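PDB 4QPV: uncharacterized protein from Staphylococcus aureus subsp. aureus Mu50, which is of unknown function and belongs to the DUF1672 family, whose fold repeats a unit of one kinked helix followed by three beta strands. Local coordinates for residues A[86-98]-A[121-135]. Residues are numbered along the deposited sequence; the frame is centred on the assembly and turned at random.
Sequences DDHDIVFNASIPF and LVGTVLSGFEYRAHK
G128 and V91 mark the closest approach of helix 121-133 to strand 90-98, an outer strand of a three-stranded antiparallel sheet, and they illustrate how a bare backbone lets a helix settle against a strand. V91 O is buried and finds no hydrogen-bond donor; G128 CA approaches it to 3.1 Å in a weak CA-H...O contact.

Two CH-pi contacts pack the apolar part. With CG between its backbone N and carbonyl carbon (chi1 63°), F92 sets its ring over V125, whose CA sits 4.0 Å from the ring centroid, while V125 CG2 reaches F92 CZ. In the second, I90 CD1 stands over the F129 ring, 4.0 Å from its centroid; L126 CD2 covers the opposite face. The V91 and Y131 side chains lie side by side, V91 CG2 3.7 Å from Y131 CE2. Aliphatic packing continues through A94 CB, 3.6 Å from T124 CG2, and the methyls of L121.

Around the type I' turn from D87 to I90, H88 O lies over the R132 guanidinium face, 3.2 Å from NH1, at too poor an angle for a hydrogen bond. R132 instead bonds E197 O and pairs with D199. D89 CB packs on the extended R132 chain, and the D89 side chain crosses K135 at about a right angle without a salt bridge; K135 NZ pairs with D139.

With no hydrogen bond between them, the segments hold by shape and van der Waals packing, apolar in the middle and, at the turn, between polar residues that do not bond to each other.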
ATOM      1  N   ASP A  86       0.057  -8.610  -8.405  1.00 26.91           N
ATOM      2  CA  ASP A  86      -1.326  -8.941  -8.760  1.00 27.98           C
ATOM      3  C   ASP A  86      -1.244 -10.384  -9.234  1.00 33.10           C
ATOM      4  O   ASP A  86      -1.212 -10.663 -10.430  1.00 32.14           O
ATOM      5  CB  ASP A  86      -1.960  -7.960  -9.769  1.00 28.61           C
ATOM      6  CG  ASP A  86      -3.462  -8.180  -9.990  1.00 34.78           C
ATOM      7  OD1 ASP A  86      -3.977  -9.246  -9.582  1.00 30.29           O
ATOM      8  OD2 ASP A  86      -4.126  -7.266 -10.535  1.00 40.09           O
ATOM      9  N   ASP A  87      -1.125 -11.290  -8.262  1.00 29.34           N
ATOM     10  CA  ASP A  87      -0.861 -12.706  -8.503  1.00 29.79           C
ATOM     11  C   ASP A  87      -1.840 -13.548  -7.711  1.00 32.65           C
ATOM     12  O   ASP A  87      -1.844 -13.469  -6.481  1.00 31.26           O
ATOM     13  CB  ASP A  87       0.594 -12.997  -8.083  1.00 30.15           C
ATOM     14  CG  ASP A  87       1.103 -14.388  -8.423  1.00 38.38           C
ATOM     15  OD1 ASP A  87       0.396 -15.121  -9.164  1.00 40.75           O
ATOM     16  OD2 ASP A  87       2.217 -14.739  -7.968  1.00 34.47           O
ATOM     17  N   HIS A  88      -2.693 -14.334  -8.406  1.00 31.01           N
ATOM     18  CA  HIS A  88      -3.736 -15.179  -7.780  1.00 32.69           C
ATOM     19  C   HIS A  88      -4.635 -14.290  -6.865  1.00 34.12           C
ATOM     20  O   HIS A  88      -4.976 -14.667  -5.746  1.00 32.84           O
ATOM     21  CB  HIS A  88      -3.114 -16.363  -7.005  1.00 34.88           C
ATOM     22  CG  HIS A  88      -2.469 -17.409  -7.870  1.00 40.00           C
ATOM     23  ND1 HIS A  88      -1.235 -17.201  -8.463  1.00 41.32           N
ATOM     24  CD2 HIS A  88      -2.893 -18.659  -8.173  1.00 43.81           C
ATOM     25  CE1 HIS A  88      -0.960 -18.316  -9.125  1.00 42.27           C
ATOM     26  NE2 HIS A  88      -1.924 -19.225  -8.972  1.00 43.92           N
ATOM     27  N   ASP A  89      -4.964 -13.082  -7.361  1.00 31.00           N
ATOM     28  CA  ASP A  89      -5.763 -12.029  -6.713  1.00 30.54           C
ATOM     29  C   ASP A  89      -5.119 -11.475  -5.435  1.00 32.59           C
ATOM     30  O   ASP A  89      -5.791 -10.760  -4.693  1.00 31.53           O
ATOM     31  CB  ASP A  89      -7.206 -12.475  -6.440  1.00 32.92           C
ATOM     32  CG  ASP A  89      -8.080 -12.444  -7.678  1.00 43.56           C
ATOM     33  OD1 ASP A  89      -7.777 -11.654  -8.602  1.00 39.61           O
ATOM     34  OD2 ASP A  89      -9.083 -13.193  -7.715  1.00 46.53           O
ATOM     35  N   ILE A  90      -3.817 -11.786  -5.184  1.00 29.17           N
ATOM     36  CA  ILE A  90      -3.070 -11.164  -4.079  1.00 27.45           C
ATOM     37  C   ILE A  90      -2.506  -9.863  -4.677  1.00 29.90           C
ATOM     38  O   ILE A  90      -1.676  -9.914  -5.597  1.00 28.25           O
ATOM     39  CB  ILE A  90      -1.986 -12.111  -3.479  1.00 29.82           C
ATOM     40  CG1 ILE A  90      -2.676 -13.360  -2.817  1.00 31.07           C
ATOM     41  CG2 ILE A  90      -1.051 -11.356  -2.496  1.00 26.75           C
ATOM     42  CD1 ILE A  90      -1.820 -14.523  -2.720  1.00 36.69           C
ATOM     43  N   VAL A  91      -2.997  -8.714  -4.195  1.00 24.59           N
ATOM     44  CA  VAL A  91      -2.636  -7.412  -4.755  1.00 23.64           C
ATOM     45  C   VAL A  91      -2.023  -6.497  -3.700  1.00 25.14           C
ATOM     46  O   VAL A  91      -2.634  -6.234  -2.667  1.00 25.05           O
ATOM     47  CB  VAL A  91      -3.857  -6.721  -5.436  1.00 26.41           C
ATOM     48  CG1 VAL A  91      -3.465  -5.367  -6.061  1.00 24.41           C
ATOM     49  CG2 VAL A  91      -4.524  -7.648  -6.470  1.00 27.66           C
ATOM     50  N   PHE A  92      -0.809  -5.991  -3.980  1.00 23.39           N
ATOM     51  CA  PHE A  92      -0.130  -5.042  -3.086  1.00 22.53           C
ATOM     52  C   PHE A  92       1.002  -4.355  -3.817  1.00 25.61           C
ATOM     53  O   PHE A  92       1.418  -4.791  -4.898  1.00 25.25           O
ATOM     54  CB  PHE A  92       0.439  -5.744  -1.807  1.00 23.62           C
ATOM     55  CG  PHE A  92       1.518  -6.794  -2.056  1.00 25.09           C
ATOM     56  CD1 PHE A  92       2.849  -6.423  -2.239  1.00 27.14           C
ATOM     57  CD2 PHE A  92       1.185  -8.140  -2.176  1.00 26.98           C
ATOM     58  CE1 PHE A  92       3.833  -7.388  -2.520  1.00 27.69           C
ATOM     59  CE2 PHE A  92       2.173  -9.113  -2.398  1.00 30.43           C
ATOM     60  CZ  PHE A  92       3.493  -8.731  -2.567  1.00 28.37           C
ATOM     61  N   ASN A  93       1.477  -3.282  -3.188  1.00 23.00           N
ATOM     62  CA  ASN A  93       2.688  -2.563  -3.571  0.50 21.95           C
ATOM     63  C   ASN A  93       3.620  -2.620  -2.390  1.00 24.62           C
ATOM     64  O   ASN A  93       3.170  -2.533  -1.242  1.00 23.30           O
ATOM     65  CB  ASN A  93       2.418  -1.138  -4.007  0.50 24.46           C
ATOM     66  CG  ASN A  93       1.899  -1.080  -5.415  0.50 34.68           C
ATOM     67  OD1 ASN A  93       0.804  -1.571  -5.715  0.50 27.92           O
ATOM     68  ND2 ASN A  93       2.695  -0.533  -6.315  0.50 25.14           N
ATOM     69  N   ALA A  94       4.905  -2.824  -2.656  1.00 21.78           N
ATOM     70  CA  ALA A  94       5.900  -2.935  -1.597  1.00 22.53           C
ATOM     71  C   ALA A  94       7.220  -2.450  -2.123  1.00 24.93           C
ATOM     72  O   ALA A  94       7.329  -2.168  -3.318  1.00 22.41           O
ATOM     73  CB  ALA A  94       6.012  -4.406  -1.166  1.00 24.41           C
ATOM     74  N   SER A  95       8.224  -2.338  -1.247  1.00 24.09           N
ATOM     75  CA  SER A  95       9.572  -1.974  -1.687  1.00 23.81           C
ATOM     76  C   SER A  95      10.598  -2.715  -0.874  1.00 28.57           C
ATOM     77  O   SER A  95      10.340  -3.120   0.274  1.00 29.05           O
ATOM     78  CB  SER A  95       9.805  -0.463  -1.636  1.00 26.01           C
ATOM     79  OG  SER A  95      10.044  -0.019  -0.310  1.00 27.73           O
ATOM     80  N   ILE A  96      11.777  -2.896  -1.475  1.00 24.61           N
ATOM     81  CA  ILE A  96      12.881  -3.591  -0.836  0.50 24.79           C
ATOM     82  C   ILE A  96      14.173  -2.802  -1.061  1.00 28.55           C
ATOM     83  O   ILE A  96      14.456  -2.470  -2.218  1.00 27.43           O
ATOM     84  CB  ILE A  96      12.996  -5.074  -1.328  0.50 27.89           C
ATOM     85  CG1 ILE A  96      14.123  -5.850  -0.615  0.50 29.14           C
ATOM     86  CG2 ILE A  96      13.105  -5.206  -2.858  0.50 27.65           C
ATOM     87  CD1 ILE A  96      13.851  -6.217   0.842  0.50 34.29           C
ATOM     88  N   PRO A  97      14.978  -2.517  -0.013  1.00 27.84           N
ATOM     89  CA  PRO A  97      16.261  -1.844  -0.273  1.00 27.28           C
ATOM     90  C   PRO A  97      17.328  -2.871  -0.629  1.00 29.50           C
ATOM     91  O   PRO A  97      17.255  -4.031  -0.195  1.00 29.10           O
ATOM     92  CB  PRO A  97      16.552  -1.148   1.056  1.00 30.44           C
ATOM     93  CG  PRO A  97      15.950  -2.057   2.088  1.00 36.54           C
ATOM     94  CD  PRO A  97      14.811  -2.801   1.437  1.00 31.89           C
ATOM     95  N   PHE A  98      18.345  -2.450  -1.390  1.00 25.72           N
ATOM     96  CA  PHE A  98      19.493  -3.297  -1.698  1.00 26.02           C
ATOM     97  C   PHE A  98      20.778  -2.519  -1.624  1.00 30.99           C
ATOM     98  O   PHE A  98      20.774  -1.324  -1.912  1.00 30.83           O
ATOM     99  CB  PHE A  98      19.390  -3.850  -3.136  1.00 26.71           C
ATOM    100  CG  PHE A  98      18.339  -4.876  -3.450  1.00 27.14           C
ATOM    101  CD1 PHE A  98      18.266  -6.064  -2.725  1.00 30.51           C
ATOM    102  CD2 PHE A  98      17.532  -4.739  -4.573  1.00 28.06           C
ATOM    103  CE1 PHE A  98      17.335  -7.053  -3.066  1.00 30.32           C
ATOM    104  CE2 PHE A  98      16.653  -5.755  -4.949  1.00 30.55           C
ATOM    105  CZ  PHE A  98      16.571  -6.912  -4.199  1.00 29.11           C
ATOM    106  N   LEU A 121       7.727  -6.167   6.217  1.00 30.72           N
ATOM    107  CA  LEU A 121       7.533  -6.539   4.818  1.00 28.36           C
ATOM    108  C   LEU A 121       6.529  -7.675   4.710  1.00 31.42           C
ATOM    109  O   LEU A 121       5.668  -7.634   3.841  1.00 30.01           O
ATOM    110  CB  LEU A 121       8.878  -6.936   4.168  1.00 28.05           C
ATOM    111  CG  LEU A 121       8.804  -7.221   2.678  1.00 30.89           C
ATOM    112  CD1 LEU A 121       8.344  -5.960   1.882  1.00 31.16           C
ATOM    113  CD2 LEU A 121      10.130  -7.726   2.180  1.00 31.69           C
ATOM    114  N   VAL A 122       6.619  -8.673   5.607  1.00 30.64           N
ATOM    115  CA  VAL A 122       5.632  -9.759   5.641  1.00 31.16           C
ATOM    116  C   VAL A 122       4.210  -9.146   5.786  1.00 33.27           C
ATOM    117  O   VAL A 122       3.318  -9.528   5.033  1.00 31.70           O
ATOM    118  CB  VAL A 122       5.935 -10.808   6.739  1.00 34.96           C
ATOM    119  CG1 VAL A 122       4.739 -11.723   6.980  1.00 35.33           C
ATOM    120  CG2 VAL A 122       7.166 -11.640   6.361  1.00 34.88           C
ATOM    121  N   GLY A 123       4.039  -8.193   6.712  1.00 31.63           N
ATOM    122  CA  GLY A 123       2.757  -7.515   6.932  1.00 31.11           C
ATOM    123  C   GLY A 123       2.267  -6.780   5.696  1.00 32.87           C
ATOM    124  O   GLY A 123       1.077  -6.806   5.380  1.00 30.93           O
ATOM    125  N   THR A 124       3.199  -6.166   4.949  1.00 28.89           N
ATOM    126  CA  THR A 124       2.911  -5.460   3.698  1.00 27.17           C
ATOM    127  C   THR A 124       2.387  -6.467   2.643  1.00 30.17           C
ATOM    128  O   THR A 124       1.401  -6.201   1.969  1.00 29.66           O
ATOM    129  CB  THR A 124       4.177  -4.712   3.260  1.00 32.71           C
ATOM    130  OG1 THR A 124       4.341  -3.599   4.139  1.00 36.57           O
ATOM    131  CG2 THR A 124       4.113  -4.229   1.834  1.00 29.06           C
ATOM    132  N   VAL A 125       3.045  -7.619   2.518  1.00 26.11           N
ATOM    133  CA  VAL A 125       2.630  -8.651   1.579  1.00 24.83           C
ATOM    134  C   VAL A 125       1.270  -9.205   2.015  1.00 27.82           C
ATOM    135  O   VAL A 125       0.389  -9.374   1.180  1.00 26.02           O
ATOM    136  CB  VAL A 125       3.714  -9.742   1.507  1.00 28.28           C
ATOM    137  CG1 VAL A 125       3.202 -11.005   0.816  1.00 28.66           C
ATOM    138  CG2 VAL A 125       4.969  -9.199   0.819  1.00 26.73           C
ATOM    139  N   LEU A 126       1.086  -9.428   3.328  1.00 27.71           N
ATOM    140  CA  LEU A 126      -0.153  -9.976   3.884  1.00 28.12           C
ATOM    141  C   LEU A 126      -1.362  -9.038   3.676  1.00 30.12           C
ATOM    142  O   LEU A 126      -2.488  -9.524   3.636  1.00 29.41           O
ATOM    143  CB  LEU A 126       0.003 -10.379   5.348  1.00 29.13           C
ATOM    144  CG  LEU A 126       0.876 -11.631   5.557  1.00 32.42           C
ATOM    145  CD1 LEU A 126       0.975 -11.969   7.021  1.00 34.02           C
ATOM    146  CD2 LEU A 126       0.383 -12.818   4.732  1.00 33.35           C
ATOM    147  N   SER A 127      -1.139  -7.721   3.484  1.00 27.45           N
ATOM    148  CA  SER A 127      -2.216  -6.786   3.143  0.50 25.94           C
ATOM    149  C   SER A 127      -2.871  -7.254   1.826  1.00 28.34           C
ATOM    150  O   SER A 127      -4.084  -7.148   1.651  1.00 26.74           O
ATOM    151  CB  SER A 127      -1.668  -5.366   3.020  0.50 26.36           C
ATOM    152  OG  SER A 127      -2.608  -4.476   2.441  0.50 25.48           O
ATOM    153  N   GLY A 128      -2.039  -7.802   0.926  1.00 25.70           N
ATOM    154  CA  GLY A 128      -2.480  -8.325  -0.365  1.00 25.22           C
ATOM    155  C   GLY A 128      -3.347  -9.572  -0.191  1.00 29.65           C
ATOM    156  O   GLY A 128      -4.286  -9.799  -0.953  1.00 27.29           O
ATOM    157  N   PHE A 129      -3.049 -10.378   0.846  1.00 27.97           N
ATOM    158  CA  PHE A 129      -3.836 -11.572   1.181  1.00 28.31           C
ATOM    159  C   PHE A 129      -5.183 -11.148   1.772  1.00 31.96           C
ATOM    160  O   PHE A 129      -6.216 -11.747   1.458  1.00 30.21           O
ATOM    161  CB  PHE A 129      -3.071 -12.457   2.181  1.00 29.75           C
ATOM    162  CG  PHE A 129      -1.966 -13.322   1.619  1.00 29.31           C
ATOM    163  CD1 PHE A 129      -0.826 -12.751   1.057  1.00 29.17           C
ATOM    164  CD2 PHE A 129      -2.034 -14.708   1.717  1.00 31.86           C
ATOM    165  CE1 PHE A 129       0.214 -13.560   0.567  1.00 29.54           C
ATOM    166  CE2 PHE A 129      -1.002 -15.517   1.222  1.00 34.25           C
ATOM    167  CZ  PHE A 129       0.122 -14.935   0.668  1.00 31.43           C
ATOM    168  N   GLU A 130      -5.164 -10.076   2.593  1.00 29.80           N
ATOM    169  CA  GLU A 130      -6.364  -9.497   3.192  1.00 29.36           C
ATOM    170  C   GLU A 130      -7.258  -8.925   2.106  1.00 31.94           C
ATOM    171  O   GLU A 130      -8.475  -9.104   2.168  1.00 30.24           O
ATOM    172  CB  GLU A 130      -6.029  -8.432   4.250  1.00 29.27           C
ATOM    173  CG  GLU A 130      -5.437  -8.996   5.539  1.00 35.22           C
ATOM    174  CD  GLU A 130      -6.284  -9.938   6.386  1.00 47.93           C
ATOM    175  OE1 GLU A 130      -7.467 -10.176   6.049  1.00 36.26           O
ATOM    176  OE2 GLU A 130      -5.765 -10.406   7.425  1.00 39.58           O
ATOM    177  N   TYR A 131      -6.645  -8.312   1.064  1.00 28.87           N
ATOM    178  CA  TYR A 131      -7.408  -7.810  -0.075  1.00 27.89           C
ATOM    179  C   TYR A 131      -8.153  -8.954  -0.742  1.00 31.09           C
ATOM    180  O   TYR A 131      -9.365  -8.856  -0.922  1.00 30.54           O
ATOM    181  CB  TYR A 131      -6.510  -7.093  -1.087  1.00 27.49           C
ATOM    182  CG  TYR A 131      -7.247  -6.791  -2.378  1.00 27.34           C
ATOM    183  CD1 TYR A 131      -8.248  -5.818  -2.422  1.00 28.14           C
ATOM    184  CD2 TYR A 131      -7.011  -7.541  -3.531  1.00 28.17           C
ATOM    185  CE1 TYR A 131      -8.951  -5.555  -3.601  1.00 27.46           C
ATOM    186  CE2 TYR A 131      -7.705  -7.283  -4.714  1.00 28.53           C
ATOM    187  CZ  TYR A 131      -8.667  -6.285  -4.745  1.00 29.59           C
ATOM    188  OH  TYR A 131      -9.334  -6.029  -5.914  1.00 28.75           O
ATOM    189  N   ARG A 132      -7.438 -10.030  -1.106  1.00 27.76           N
ATOM    190  CA  ARG A 132      -8.066 -11.192  -1.738  1.00 29.16           C
ATOM    191  C   ARG A 132      -9.193 -11.764  -0.870  1.00 33.79           C
ATOM    192  O   ARG A 132     -10.284 -12.006  -1.387  1.00 33.45           O
ATOM    193  CB  ARG A 132      -7.026 -12.274  -2.042  1.00 27.95           C
ATOM    194  CG  ARG A 132      -7.649 -13.492  -2.704  1.00 31.83           C
ATOM    195  CD  ARG A 132      -6.614 -14.542  -2.998  1.00 33.35           C
ATOM    196  NE  ARG A 132      -7.257 -15.717  -3.575  1.00 35.44           N
ATOM    197  CZ  ARG A 132      -6.631 -16.855  -3.857  1.00 50.82           C
ATOM    198  NH1 ARG A 132      -5.329 -16.982  -3.626  1.00 40.74           N
ATOM    199  NH2 ARG A 132      -7.304 -17.880  -4.361  1.00 49.55           N
ATOM    200  N   ALA A 133      -8.958 -11.922   0.449  1.00 31.85           N
ATOM    201  CA  ALA A 133      -9.966 -12.490   1.367  1.00 32.36           C
ATOM    202  C   ALA A 133     -11.259 -11.640   1.452  1.00 36.18           C
ATOM    203  O   ALA A 133     -12.307 -12.180   1.803  1.00 36.76           O
ATOM    204  CB  ALA A 133      -9.377 -12.667   2.756  1.00 33.63           C
ATOM    205  N   HIS A 134     -11.182 -10.336   1.118  1.00 31.60           N
ATOM    206  CA  HIS A 134     -12.331  -9.406   1.153  1.00 31.36           C
ATOM    207  C   HIS A 134     -12.457  -8.634  -0.164  1.00 33.49           C
ATOM    208  O   HIS A 134     -12.928  -7.498  -0.154  1.00 30.35           O
ATOM    209  CB  HIS A 134     -12.155  -8.397   2.307  1.00 31.90           C
ATOM    210  CG  HIS A 134     -12.015  -9.039   3.647  1.00 36.35           C
ATOM    211  ND1 HIS A 134     -13.123  -9.358   4.410  1.00 39.40           N
ATOM    212  CD2 HIS A 134     -10.899  -9.420   4.312  1.00 37.74           C
ATOM    213  CE1 HIS A 134     -12.652  -9.930   5.504  1.00 39.52           C
ATOM    214  NE2 HIS A 134     -11.317  -9.988   5.491  1.00 38.97           N
ATOM    215  N   LYS A 135     -12.061  -9.263  -1.297  1.00 31.19           N
ATOM    216  CA  LYS A 135     -11.991  -8.623  -2.619  1.00 29.14           C
ATOM    217  C   LYS A 135     -13.296  -7.954  -3.055  1.00 31.00           C
ATOM    218  O   LYS A 135     -13.273  -6.768  -3.378  1.00 29.06           O
ATOM    219  CB  LYS A 135     -11.524  -9.629  -3.693  1.00 31.94           C
ATOM    220  CG  LYS A 135     -11.228  -8.972  -5.035  1.00 28.74           C
ATOM    221  CD  LYS A 135     -10.772  -9.973  -6.102  1.00 31.02           C
ATOM    222  CE  LYS A 135     -10.065  -9.293  -7.244  1.00 40.83           C
ATOM    223  NZ  LYS A 135     -10.884  -8.218  -7.858  1.00 37.01           N
TER